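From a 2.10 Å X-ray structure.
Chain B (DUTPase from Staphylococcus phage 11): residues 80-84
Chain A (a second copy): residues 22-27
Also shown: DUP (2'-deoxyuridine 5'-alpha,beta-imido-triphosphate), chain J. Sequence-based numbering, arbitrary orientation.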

# COMPACT_ATOMS: atom_id res chain seq x y z
N ILE B 80 11.24 -5.57 3.11
CA ILE B 80 12.15 -6.65 3.52
C ILE B 80 13.61 -6.09 3.49
O ILE B 80 14.13 -5.80 2.41
CB ILE B 80 12.05 -7.91 2.58
CG1 ILE B 80 10.58 -8.29 2.29
CG2 ILE B 80 12.87 -9.10 3.15
CD1 ILE B 80 9.68 -8.48 3.53
N ASP B 81 14.22 -5.91 4.67
CA ASP B 81 15.58 -5.34 4.73
C ASP B 81 16.64 -6.32 4.25
O ASP B 81 16.54 -7.56 4.44
CB ASP B 81 15.94 -4.89 6.16
CG ASP B 81 14.93 -3.94 6.74
OD1 ASP B 81 14.97 -2.73 6.44
OD2 ASP B 81 14.09 -4.41 7.54
N ALA B 82 17.70 -5.72 3.71
CA ALA B 82 18.97 -6.42 3.37
C ALA B 82 19.47 -7.36 4.49
O ALA B 82 19.88 -8.53 4.24
CB ALA B 82 20.05 -5.40 2.95
N GLY B 83 19.39 -6.96 5.75
CA GLY B 83 19.91 -8.00 6.75
C GLY B 83 18.98 -9.17 7.18
O GLY B 83 19.32 -9.96 8.07
N TYR B 84 17.81 -9.31 6.57
CA TYR B 84 16.80 -10.20 7.12
C TYR B 84 16.84 -11.58 6.48
O TYR B 84 16.54 -11.73 5.29
CB TYR B 84 15.43 -9.58 6.91
CG TYR B 84 14.36 -10.33 7.54
CD1 TYR B 84 14.11 -10.21 8.92
CD2 TYR B 84 13.58 -11.20 6.79
CE1 TYR B 84 13.08 -10.95 9.52
CE2 TYR B 84 12.56 -11.93 7.38
CZ TYR B 84 12.30 -11.80 8.73
OH TYR B 84 11.25 -12.54 9.25
O4 DUP J . 5.16 -7.90 5.46
C4 DUP J . 6.37 -8.16 6.04
C5 DUP J . 7.15 -7.13 6.54
C6 DUP J . 8.36 -7.41 7.09
N3 DUP J . 6.89 -9.39 6.06
C2 DUP J . 8.07 -9.67 6.67
O2 DUP J . 8.45 -10.94 6.73
N1 DUP J . 8.82 -8.68 7.19
C1' DUP J . 10.12 -8.93 7.82
C2' DUP J . 11.28 -8.51 6.90
C3' DUP J . 11.77 -7.20 7.51
O3' DUP J . 13.15 -6.97 7.21
O4' DUP J . 10.27 -8.14 9.04
C4' DUP J . 11.45 -7.31 9.00
C5' DUP J . 11.24 -5.97 9.70
O5' DUP J . 10.29 -5.11 9.02
PA DUP J . 9.72 -3.82 9.76
O1A DUP J . 10.93 -2.98 10.02
O2A DUP J . 8.61 -3.38 8.74
N3A DUP J . 8.96 -4.29 11.20
PB DUP J . 9.26 -3.53 12.70
O1B DUP J . 9.93 -2.18 12.47
O2B DUP J . 7.91 -3.53 13.44
O3B DUP J . 10.30 -4.63 13.37
PG DUP J . 11.89 -4.43 13.67
O2G DUP J . 11.93 -3.84 15.05
O1G DUP J . 12.46 -3.51 12.58
O3G DUP J . 12.50 -5.81 13.49
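Chain A (22-27) KTDAGY

This is a small, polar, loop-on-loop contact in which one direct hydrogen bond and a few bridging waters join chain A to the nucleotide-binding turn of chain B. Neither stretch forms regular pairing with the other, and the two bury 214 Å² against each other, both sides summed. On chain B, residues B:Asp81 to B:Tyr84 make a type I beta turn, closed by B:Tyr84 N donating to B:Asp81 O at 3.0 Å. Chain A runs alongside this turn as an irregular loop, extended at A:Asp24 (phi/psi -54/142) and helical in its angles at A:Ala25 (-61/-48), in the opposite direction to chain B: A:Thr23 lies near B:Gly83 (CA to CA 5.9 Å), and A:Asp24 near B:Asp81 (CA to CA 5.3 Å).

B:Asp81 is the centre of the contact. Its CB points toward chain A, and B:Asp81 OD1 accepts a nearly straight hydrogen bond (166°) from A:Ala25 N at 2.8 Å. The other carboxylate oxygen, B:Asp81 OD2, accepts from DUP O3' at 2.7 Å, while DUP O3' accepts from B:Asp81 N at 3.0 Å. A forked, anionic side chain can thus serve ligand and neighbouring subunit at once. B:Asp81 OD1 also lies 3.7 Å from A:Asp24 OD1, a close pair of like charges.

Farther along, the small B:Ala82 packs its CB 3.8 Å from A:Thr23 O, and B:Gly83 leaves room for the threonine hydroxyl: a CB here would fall 2.9 Å from A:Thr23 OG1, a clash. B:Gly83 N lies 3.3 Å from A:Thr23 OG1, but the angle is too poor for a hydrogen bond. Water fills in instead. One water lies 2.7 Å from A:Thr23 OG1, donates to A:Asp24 OD1 at 2.9 Å and accepts weakly from B:Gly83 N at 3.2 Å; another accepts from B:Ala82 N at 2.7 Å and donates weakly to A:Thr23 O at 3.4 Å.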

# COMPACT_ATOMS: atom_id res chain seq x y z
N LYS A 22 22.07 -1.79 11.35
CA LYS A 22 23.12 -1.32 10.43
C LYS A 22 22.73 -1.28 8.93
O LYS A 22 23.14 -0.37 8.22
CB LYS A 22 24.46 -2.12 10.59
N THR A 23 22.01 -2.29 8.44
CA THR A 23 21.73 -2.43 6.97
C THR A 23 20.22 -2.30 6.63
O THR A 23 19.80 -2.66 5.52
CB THR A 23 22.28 -3.78 6.42
OG1 THR A 23 21.64 -4.90 7.08
CG2 THR A 23 23.79 -3.86 6.62
N ASP A 24 19.42 -1.80 7.58
CA ASP A 24 18.03 -1.49 7.34
C ASP A 24 17.84 -0.55 6.12
O ASP A 24 18.66 0.33 5.86
CB ASP A 24 17.36 -0.91 8.61
CG ASP A 24 16.95 -1.99 9.59
OD1 ASP A 24 17.22 -3.19 9.32
OD2 ASP A 24 16.38 -1.67 10.65
N ALA A 25 16.77 -0.81 5.36
CA ALA A 25 16.40 -0.04 4.17
C ALA A 25 16.12 1.42 4.51
O ALA A 25 16.65 2.32 3.86
CB ALA A 25 15.20 -0.66 3.49
N GLY A 26 15.31 1.64 5.56
CA GLY A 26 14.87 2.97 5.93
C GLY A 26 15.10 3.47 7.36
O GLY A 26 15.92 2.96 8.15
N TYR A 27 14.36 4.54 7.64
CA TYR A 27 14.51 5.32 8.85
C TYR A 27 13.13 5.32 9.46
O TYR A 27 12.14 5.63 8.81
CB TYR A 27 14.97 6.77 8.57
CG TYR A 27 16.15 6.87 7.64
CD1 TYR A 27 17.46 6.99 8.13
CD2 TYR A 27 15.97 6.79 6.24
CE1 TYR A 27 18.54 7.03 7.29
CE2 TYR A 27 17.05 6.83 5.37
CZ TYR A 27 18.33 6.96 5.91
OH TYR A 27 19.40 7.00 5.07
O HOH W 1 17.56 -3.13 2.99
O HOH W 2 19.25 -5.08 8.39
O HOH W 3 13.73 -0.18 7.92